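Local structure of thioesterase superfamily protein (Sulfolobus solfataricus, 2GF6) at residues H68-V79 against F95-E106. The protein binds coenzyme A and probably hydrolyses fatty acyl-CoA thioesters as a hotdog-fold thioesterase. Numbering follows the deposited sequence.
With COA (coenzyme A), chain F.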
ATOM      1  N   HIS A  68      19.800   1.453  -8.793  1.00 31.73           N
ATOM      2  CA  HIS A  68      21.107   2.089  -8.859  1.00 32.00           C
ATOM      3  C   HIS A  68      21.114   3.349  -8.042  1.00 32.42           C
ATOM      4  O   HIS A  68      22.136   3.733  -7.456  1.00 33.56           O
ATOM      5  CB  HIS A  68      21.450   2.481 -10.299  1.00 32.72           C
ATOM      6  CG  HIS A  68      21.654   1.327 -11.220  1.00 31.77           C
ATOM      7  ND1 HIS A  68      22.801   0.565 -11.204  1.00 31.33           N
ATOM      8  CD2 HIS A  68      20.892   0.847 -12.232  1.00 31.51           C
ATOM      9  CE1 HIS A  68      22.723  -0.358 -12.147  1.00 32.90           C
ATOM     10  NE2 HIS A  68      21.575  -0.206 -12.786  1.00 32.79           N
ATOM     11  N   ARG A  69      19.997   4.057  -8.079  1.00 32.08           N
ATOM     12  CA  ARG A  69      19.929   5.339  -7.423  1.00 31.83           C
ATOM     13  C   ARG A  69      18.573   5.474  -6.813  1.00 30.85           C
ATOM     14  O   ARG A  69      17.591   4.933  -7.351  1.00 29.27           O
ATOM     15  CB  ARG A  69      20.135   6.463  -8.424  1.00 32.10           C
ATOM     16  CG  ARG A  69      21.547   6.588  -8.958  1.00 35.58           C
ATOM     17  CD  ARG A  69      21.581   7.640 -10.064  1.00 40.04           C
ATOM     18  NE  ARG A  69      22.523   7.280 -11.126  1.00 43.59           N
ATOM     19  CZ  ARG A  69      23.521   8.043 -11.581  1.00 46.02           C
ATOM     20  NH1 ARG A  69      23.747   9.265 -11.100  1.00 48.17           N
ATOM     21  NH2 ARG A  69      24.310   7.572 -12.550  1.00 46.40           N
ATOM     22  N   PRO A  70      18.502   6.222  -5.709  1.00 29.93           N
ATOM     23  CA  PRO A  70      17.239   6.431  -5.051  1.00 30.13           C
ATOM     24  C   PRO A  70      16.422   7.480  -5.789  1.00 30.50           C
ATOM     25  O   PRO A  70      16.985   8.332  -6.474  1.00 30.65           O
ATOM     26  CB  PRO A  70      17.652   6.972  -3.691  1.00 29.79           C
ATOM     27  CG  PRO A  70      18.891   7.805  -4.021  1.00 30.12           C
ATOM     28  CD  PRO A  70      19.593   6.989  -5.065  1.00 30.14           C
ATOM     29  N   VAL A  71      15.104   7.419  -5.634  1.00 30.47           N
ATOM     30  CA  VAL A  71      14.238   8.519  -6.034  1.00 30.60           C
ATOM     31  C   VAL A  71      13.436   9.008  -4.816  1.00 30.48           C
ATOM     32  O   VAL A  71      13.079   8.235  -3.915  1.00 29.75           O
ATOM     33  CB  VAL A  71      13.308   8.152  -7.263  1.00 30.64           C
ATOM     34  CG1 VAL A  71      14.159   7.903  -8.488  1.00 31.71           C
ATOM     35  CG2 VAL A  71      12.446   6.952  -7.007  1.00 30.18           C
ATOM     36  N   LYS A  72      13.127  10.290  -4.832  1.00 30.18           N
ATOM     37  CA  LYS A  72      12.607  10.985  -3.679  1.00 30.78           C
ATOM     38  C   LYS A  72      11.304  11.678  -3.962  1.00 30.41           C
ATOM     39  O   LYS A  72      10.864  11.800  -5.108  1.00 29.94           O
ATOM     40  CB  LYS A  72      13.628  12.031  -3.218  1.00 30.42           C
ATOM     41  CG  LYS A  72      14.986  11.411  -2.914  1.00 31.76           C
ATOM     42  CD  LYS A  72      16.027  12.434  -2.528  1.00 31.79           C
ATOM     43  CE  LYS A  72      15.637  13.130  -1.229  1.00 35.33           C
ATOM     44  NZ  LYS A  72      16.798  13.451  -0.361  1.00 38.36           N
ATOM     45  N   LEU A  73      10.706  12.177  -2.889  1.00 30.24           N
ATOM     46  CA  LEU A  73       9.413  12.810  -2.983  1.00 30.05           C
ATOM     47  C   LEU A  73       9.515  14.004  -3.917  1.00 30.23           C
ATOM     48  O   LEU A  73      10.353  14.877  -3.724  1.00 30.51           O
ATOM     49  CB  LEU A  73       8.965  13.236  -1.595  1.00 29.83           C
ATOM     50  CG  LEU A  73       7.653  13.983  -1.439  1.00 29.46           C
ATOM     51  CD1 LEU A  73       6.474  13.131  -1.768  1.00 30.49           C
ATOM     52  CD2 LEU A  73       7.598  14.497   0.027  1.00 29.91           C
ATOM     53  N   GLY A  74       8.670  14.043  -4.946  1.00 29.99           N
ATOM     54  CA  GLY A  74       8.682  15.181  -5.870  1.00 29.54           C
ATOM     55  C   GLY A  74       9.442  14.937  -7.167  1.00 29.96           C
ATOM     56  O   GLY A  74       9.189  15.615  -8.165  1.00 29.73           O
ATOM     57  N   ASP A  75      10.367  13.975  -7.185  1.00 29.52           N
ATOM     58  CA  ASP A  75      11.144  13.733  -8.399  1.00 29.05           C
ATOM     59  C   ASP A  75      10.190  13.364  -9.519  1.00 29.69           C
ATOM     60  O   ASP A  75       9.229  12.645  -9.287  1.00 29.67           O
ATOM     61  CB  ASP A  75      12.165  12.614  -8.175  1.00 28.37           C
ATOM     62  CG  ASP A  75      13.359  13.066  -7.341  1.00 28.15           C
ATOM     63  OD1 ASP A  75      13.480  14.300  -7.052  1.00 25.03           O
ATOM     64  OD2 ASP A  75      14.182  12.193  -6.991  1.00 27.19           O
ATOM     65  N   LYS A  76      10.432  13.894 -10.719  1.00 30.86           N
ATOM     66  CA  LYS A  76       9.752  13.405 -11.919  1.00 31.96           C
ATOM     67  C   LYS A  76      10.545  12.260 -12.507  1.00 31.25           C
ATOM     68  O   LYS A  76      11.776  12.317 -12.558  1.00 31.44           O
ATOM     69  CB  LYS A  76       9.635  14.487 -12.989  1.00 31.60           C
ATOM     70  CG  LYS A  76       8.702  15.626 -12.634  1.00 33.90           C
ATOM     71  CD  LYS A  76       8.549  16.638 -13.803  1.00 34.51           C
ATOM     72  CE  LYS A  76       9.891  17.196 -14.367  1.00 37.11           C
ATOM     73  NZ  LYS A  76      10.581  18.183 -13.477  1.00 38.42           N
ATOM     74  N   LEU A  77       9.833  11.267 -13.029  1.00 30.68           N
ATOM     75  CA  LEU A  77      10.442  10.054 -13.566  1.00 30.44           C
ATOM     76  C   LEU A  77       9.909   9.738 -14.954  1.00 30.17           C
ATOM     77  O   LEU A  77       8.796  10.101 -15.302  1.00 29.95           O
ATOM     78  CB  LEU A  77      10.150   8.865 -12.654  1.00 30.43           C
ATOM     79  CG  LEU A  77      10.437   9.071 -11.173  1.00 31.14           C
ATOM     80  CD1 LEU A  77      10.045   7.850 -10.441  1.00 30.29           C
ATOM     81  CD2 LEU A  77      11.892   9.396 -10.896  1.00 32.03           C
ATOM     82  N   THR A  78      10.735   9.079 -15.746  1.00 30.00           N
ATOM     83  CA  THR A  78      10.362   8.615 -17.055  1.00 29.68           C
ATOM     84  C   THR A  78      10.627   7.120 -17.013  1.00 29.17           C
ATOM     85  O   THR A  78      11.713   6.694 -16.666  1.00 29.01           O
ATOM     86  CB  THR A  78      11.220   9.315 -18.147  1.00 30.14           C
ATOM     87  OG1 THR A  78      10.874  10.701 -18.217  1.00 30.54           O
ATOM     88  CG2 THR A  78      11.010   8.680 -19.518  1.00 31.27           C
ATOM     89  N   VAL A  79       9.602   6.321 -17.289  1.00 28.98           N
ATOM     90  CA  VAL A  79       9.777   4.892 -17.437  1.00 28.18           C
ATOM     91  C   VAL A  79       9.819   4.580 -18.946  1.00 27.35           C
ATOM     92  O   VAL A  79       8.993   5.063 -19.713  1.00 26.17           O
ATOM     93  CB  VAL A  79       8.644   4.091 -16.713  1.00 28.55           C
ATOM     94  CG1 VAL A  79       9.000   2.625 -16.585  1.00 28.87           C
ATOM     95  CG2 VAL A  79       8.336   4.706 -15.338  1.00 28.66           C
ATOM     96  N   PHE A  95      12.089  -2.802 -18.188  1.00 30.37           N
ATOM     97  CA  PHE A  95      11.892  -1.375 -17.961  1.00 31.04           C
ATOM     98  C   PHE A  95      13.125  -0.701 -17.385  1.00 31.33           C
ATOM     99  O   PHE A  95      13.925  -1.353 -16.718  1.00 31.39           O
ATOM    100  CB  PHE A  95      10.688  -1.124 -17.046  1.00 30.68           C
ATOM    101  CG  PHE A  95      10.867  -1.632 -15.640  1.00 31.47           C
ATOM    102  CD1 PHE A  95      11.583  -0.885 -14.695  1.00 31.75           C
ATOM    103  CD2 PHE A  95      10.298  -2.850 -15.233  1.00 30.47           C
ATOM    104  CE1 PHE A  95      11.751  -1.345 -13.388  1.00 31.27           C
ATOM    105  CE2 PHE A  95      10.469  -3.312 -13.913  1.00 31.55           C
ATOM    106  CZ  PHE A  95      11.200  -2.548 -12.996  1.00 30.78           C
ATOM    107  N   LYS A  96      13.264   0.594 -17.668  1.00 31.77           N
ATOM    108  CA  LYS A  96      14.278   1.451 -17.069  1.00 31.97           C
ATOM    109  C   LYS A  96      13.571   2.646 -16.496  1.00 32.25           C
ATOM    110  O   LYS A  96      12.626   3.150 -17.106  1.00 32.29           O
ATOM    111  CB  LYS A  96      15.273   1.947 -18.109  1.00 31.80           C
ATOM    112  CG  LYS A  96      15.954   0.847 -18.901  1.00 32.86           C
ATOM    113  CD  LYS A  96      16.943   1.388 -19.918  1.00 33.04           C
ATOM    114  CE  LYS A  96      17.791   0.251 -20.504  1.00 34.17           C
ATOM    115  NZ  LYS A  96      18.933   0.779 -21.300  1.00 36.13           N
ATOM    116  N   VAL A  97      14.033   3.112 -15.337  1.00 32.49           N
ATOM    117  CA  VAL A  97      13.577   4.386 -14.789  1.00 32.18           C
ATOM    118  C   VAL A  97      14.689   5.425 -14.890  1.00 32.04           C
ATOM    119  O   VAL A  97      15.840   5.156 -14.546  1.00 31.82           O
ATOM    120  CB  VAL A  97      13.096   4.264 -13.340  1.00 32.24           C
ATOM    121  CG1 VAL A  97      12.546   5.612 -12.823  1.00 33.13           C
ATOM    122  CG2 VAL A  97      12.015   3.199 -13.233  1.00 31.82           C
ATOM    123  N   LEU A  98      14.339   6.599 -15.395  1.00 31.95           N
ATOM    124  CA  LEU A  98      15.289   7.722 -15.491  1.00 32.53           C
ATOM    125  C   LEU A  98      14.833   8.893 -14.636  1.00 32.58           C
ATOM    126  O   LEU A  98      13.634   9.100 -14.402  1.00 32.13           O
ATOM    127  CB  LEU A  98      15.440   8.214 -16.929  1.00 32.33           C
ATOM    128  CG  LEU A  98      16.127   7.346 -17.972  1.00 32.89           C
ATOM    129  CD1 LEU A  98      15.408   6.042 -18.163  1.00 34.64           C
ATOM    130  CD2 LEU A  98      16.155   8.120 -19.255  1.00 33.08           C
ATOM    131  N   LYS A  99      15.802   9.679 -14.206  1.00 33.12           N
ATOM    132  CA  LYS A  99      15.518  10.895 -13.481  1.00 34.15           C
ATOM    133  C   LYS A  99      16.499  11.946 -13.966  1.00 34.40           C
ATOM    134  O   LYS A  99      17.708  11.721 -13.963  1.00 34.40           O
ATOM    135  CB  LYS A  99      15.670  10.658 -11.996  1.00 34.21           C
ATOM    136  CG  LYS A  99      15.196  11.794 -11.173  1.00 36.39           C
ATOM    137  CD  LYS A  99      15.552  11.570  -9.733  1.00 39.69           C
ATOM    138  CE  LYS A  99      16.635  12.509  -9.261  1.00 42.50           C
ATOM    139  NZ  LYS A  99      16.709  12.504  -7.752  1.00 45.80           N
ATOM    140  N   ASP A 100      15.969  13.076 -14.418  1.00 34.96           N
ATOM    141  CA  ASP A 100      16.772  14.085 -15.100  1.00 35.51           C
ATOM    142  C   ASP A 100      17.656  13.385 -16.128  1.00 35.17           C
ATOM    143  O   ASP A 100      18.847  13.671 -16.231  1.00 35.08           O
ATOM    144  CB  ASP A 100      17.643  14.888 -14.112  1.00 36.05           C
ATOM    145  CG  ASP A 100      16.848  15.464 -12.929  1.00 38.15           C
ATOM    146  OD1 ASP A 100      15.764  16.061 -13.142  1.00 42.89           O
ATOM    147  OD2 ASP A 100      17.324  15.331 -11.780  1.00 38.46           O
ATOM    148  N   GLY A 101      17.066  12.458 -16.868  1.00 34.80           N
ATOM    149  CA  GLY A 101      17.792  11.671 -17.842  1.00 34.95           C
ATOM    150  C   GLY A 101      18.985  10.836 -17.369  1.00 35.08           C
ATOM    151  O   GLY A 101      19.812  10.453 -18.197  1.00 35.69           O
ATOM    152  N   GLU A 102      19.099  10.545 -16.070  1.00 34.81           N
ATOM    153  CA  GLU A 102      20.074   9.546 -15.587  1.00 34.42           C
ATOM    154  C   GLU A 102      19.374   8.262 -15.098  1.00 33.10           C
ATOM    155  O   GLU A 102      18.275   8.323 -14.511  1.00 32.73           O
ATOM    156  CB  GLU A 102      20.940  10.157 -14.480  1.00 35.30           C
ATOM    157  CG  GLU A 102      21.912  11.240 -14.975  1.00 38.43           C
ATOM    158  CD  GLU A 102      23.139  10.681 -15.747  1.00 42.56           C
ATOM    159  OE1 GLU A 102      23.372   9.447 -15.694  1.00 46.45           O
ATOM    160  OE2 GLU A 102      23.876  11.471 -16.399  1.00 43.38           O
ATOM    161  N   LEU A 103      20.005   7.108 -15.334  1.00 31.35           N
ATOM    162  CA  LEU A 103      19.409   5.806 -15.006  1.00 30.59           C
ATOM    163  C   LEU A 103      19.406   5.615 -13.517  1.00 30.15           C
ATOM    164  O   LEU A 103      20.452   5.691 -12.897  1.00 29.92           O
ATOM    165  CB  LEU A 103      20.198   4.667 -15.630  1.00 30.15           C
ATOM    166  CG  LEU A 103      19.755   3.240 -15.333  1.00 30.50           C
ATOM    167  CD1 LEU A 103      18.495   2.870 -16.119  1.00 29.19           C
ATOM    168  CD2 LEU A 103      20.866   2.286 -15.658  1.00 31.17           C
ATOM    169  N   THR A 104      18.226   5.381 -12.953  1.00 29.44           N
ATOM    170  CA  THR A 104      18.066   5.127 -11.543  1.00 29.36           C
ATOM    171  C   THR A 104      17.729   3.688 -11.250  1.00 29.46           C
ATOM    172  O   THR A 104      18.130   3.183 -10.216  1.00 29.72           O
ATOM    173  CB  THR A 104      16.934   5.967 -10.897  1.00 29.39           C
ATOM    174  OG1 THR A 104      15.661   5.570 -11.453  1.00 28.32           O
ATOM    175  CG2 THR A 104      17.203   7.467 -11.053  1.00 28.50           C
ATOM    176  N   THR A 105      17.023   3.026 -12.157  1.00 29.43           N
ATOM    177  CA  THR A 105      16.459   1.720 -11.876  1.00 29.72           C
ATOM    178  C   THR A 105      16.315   0.958 -13.166  1.00 30.97           C
ATOM    179  O   THR A 105      16.014   1.558 -14.189  1.00 31.50           O
ATOM    180  CB  THR A 105      15.041   1.871 -11.304  1.00 29.89           C
ATOM    181  OG1 THR A 105      14.930   3.094 -10.543  1.00 27.16           O
ATOM    182  CG2 THR A 105      14.601   0.634 -10.493  1.00 30.09           C
ATOM    183  N   GLU A 106      16.517  -0.359 -13.122  1.00 32.41           N
ATOM    184  CA  GLU A 106      16.150  -1.244 -14.244  1.00 32.95           C
ATOM    185  C   GLU A 106      15.584  -2.590 -13.775  1.00 32.88           C
ATOM    186  O   GLU A 106      15.899  -3.062 -12.688  1.00 33.55           O
ATOM    187  CB  GLU A 106      17.346  -1.481 -15.151  1.00 33.51           C
ATOM    188  CG  GLU A 106      18.568  -2.004 -14.440  1.00 34.93           C
ATOM    189  CD  GLU A 106      19.743  -2.079 -15.367  1.00 37.05           C
ATOM    190  OE1 GLU A 106      19.584  -2.691 -16.449  1.00 39.35           O
ATOM    191  OE2 GLU A 106      20.810  -1.529 -15.025  1.00 33.57           O
TER
HETATM  192  N1A COA F 500      24.420  -7.404  -5.870  1.00 41.51           N
HETATM  193  C2A COA F 500      25.591  -7.751  -5.214  1.00 40.86           C
HETATM  194  N3A COA F 500      26.430  -6.769  -4.719  1.00 40.24           N
HETATM  195  C4A COA F 500      26.117  -5.467  -4.883  1.00 41.00           C
HETATM  196  C5A COA F 500      24.956  -5.092  -5.544  1.00 41.20           C
HETATM  197  C6A COA F 500      24.099  -6.064  -6.037  1.00 40.27           C
HETATM  198  N6A COA F 500      22.978  -5.693  -6.649  1.00 40.00           N
HETATM  199  N7A COA F 500      24.900  -3.746  -5.567  1.00 40.80           N
HETATM  200  C8A COA F 500      25.985  -3.263  -4.939  1.00 41.35           C
HETATM  201  N9A COA F 500      26.753  -4.317  -4.514  1.00 43.31           N
HETATM  202  C1B COA F 500      28.094  -4.254  -3.888  1.00 46.62           C
HETATM  203  C2B COA F 500      29.074  -3.417  -4.700  1.00 47.83           C
HETATM  204  O2B COA F 500      29.803  -4.185  -5.618  1.00 48.61           O
HETATM  205  C3B COA F 500      29.950  -2.839  -3.620  1.00 48.88           C
HETATM  206  O3B COA F 500      30.902  -3.785  -3.221  1.00 51.58           O
HETATM  207  P3B COA F 500      32.454  -3.398  -3.343  1.00 54.75           P
HETATM  208  O7A COA F 500      33.246  -4.603  -2.896  1.00 54.44           O
HETATM  209  O8A COA F 500      32.751  -2.185  -2.458  1.00 53.00           O
HETATM  210  O9A COA F 500      32.719  -3.135  -4.816  1.00 54.00           O
HETATM  211  C4B COA F 500      29.001  -2.616  -2.468  1.00 48.32           C
HETATM  212  O4B COA F 500      28.041  -3.650  -2.602  1.00 48.21           O
HETATM  213  C5B COA F 500      28.323  -1.255  -2.545  1.00 48.42           C
HETATM  214  O5B COA F 500      28.063  -0.882  -3.879  1.00 47.22           O
HETATM  215  P1A COA F 500      28.427   0.603  -4.385  1.00 50.14           P
HETATM  216  O1A COA F 500      27.826   0.861  -5.750  1.00 52.00           O
HETATM  217  O2A COA F 500      29.919   0.810  -4.418  1.00 50.47           O
HETATM  218  O3A COA F 500      27.658   1.524  -3.297  1.00 49.53           O
HETATM  219  P2A COA F 500      27.595   3.143  -3.331  1.00 48.09           P
HETATM  220  O4A COA F 500      27.931   3.663  -4.699  1.00 48.03           O
HETATM  221  O5A COA F 500      28.482   3.692  -2.222  1.00 47.72           O
HETATM  222  O6A COA F 500      26.072   3.507  -3.002  1.00 46.53           O
HETATM  223  CBP COA F 500      23.774   3.365  -3.248  1.00 42.73           C
HETATM  224  CCP COA F 500      25.054   2.559  -3.171  1.00 43.64           C
HETATM  225  CDP COA F 500      23.980   4.606  -4.132  1.00 44.23           C
HETATM  226  CEP COA F 500      23.427   3.790  -1.820  1.00 41.65           C
HETATM  227  CAP COA F 500      22.721   2.494  -3.926  1.00 40.11           C
HETATM  228  OAP COA F 500      23.067   2.300  -5.275  1.00 39.15           O
HETATM  229  C9P COA F 500      21.347   3.099  -3.888  1.00 36.98           C
HETATM  230  O9P COA F 500      21.080   4.321  -3.278  1.00 35.46           O
HETATM  231  N8P COA F 500      20.411   2.378  -4.451  1.00 34.72           N
HETATM  232  C7P COA F 500      19.051   2.839  -4.462  1.00 33.23           C
HETATM  233  C6P COA F 500      18.366   2.337  -3.218  1.00 33.33           C
HETATM  234  C5P COA F 500      16.891   2.407  -3.450  1.00 31.06           C
HETATM  235  O5P COA F 500      16.350   3.471  -3.771  1.00 28.85           O
HETATM  236  N4P COA F 500      16.288   1.249  -3.325  1.00 30.89           N
HETATM  237  C3P COA F 500      15.235   1.034  -2.388  1.00 32.36           C
HETATM  238  C2P COA F 500      13.907   1.175  -3.086  1.00 32.39           C
HETATM  239  S1P COA F 500      12.993  -0.363  -3.253  1.00 33.15           S
HETATM  240  O   HOH W   1      15.896   3.167  -7.986  1.00 23.15           O
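The H68 ring lies beside the end of L103, CD2 to CD2 3.7 Å, and presents its far nitrogen to E106: H68 NE2 donates to E106 OE2 over 2.7 Å, almost straight (171°) and in the ring plane. E106 accepts on the anti lone pair of OE2, its carboxylate turned 47° from the ring. Next to this pair T104 O takes two backbone bonds, from H68 N and R69 N. R69 NE gives L103 O a weak bond. E102 CB lies over one face of the R69 guanidinium, while R69 NH2 and E102 OE1, 3.8 Å apart, make a long salt bridge of charges only, the oxygen well out of the guanidinium plane. A classic beta bulge in the hairpin 90-99/102-115 sets T104 and T105 together against V97, whose O accepts from T104 N. Further along, K99 swings CG anti to its backbone N (chi1 -171°), passes L77 CD2 and forms a salt bridge from NZ to D75 OD2 at 2.7 Å. K72 N meets that oxygen from the opposite face of the carboxylate, so D75 ties its own type II turn to strand 90-99. Beyond, T78 and L98 form an antiparallel hydrogen-bonded pair (L98 N to T78 O 2.9 Å), while L77 CB packs on V97 CG1 at 4.0 Å, on the sheet face lined by helix 26-45, as in a hotdog fold. W119 of the second subunit packs on P70. The NE2-OE2 bond fixes the rotation of the H68 ring, and the two bonds to T104 O hold the backbone whose carbonyl, H68 O, accepts from OAP of the bound coenzyme A (2.8 Å).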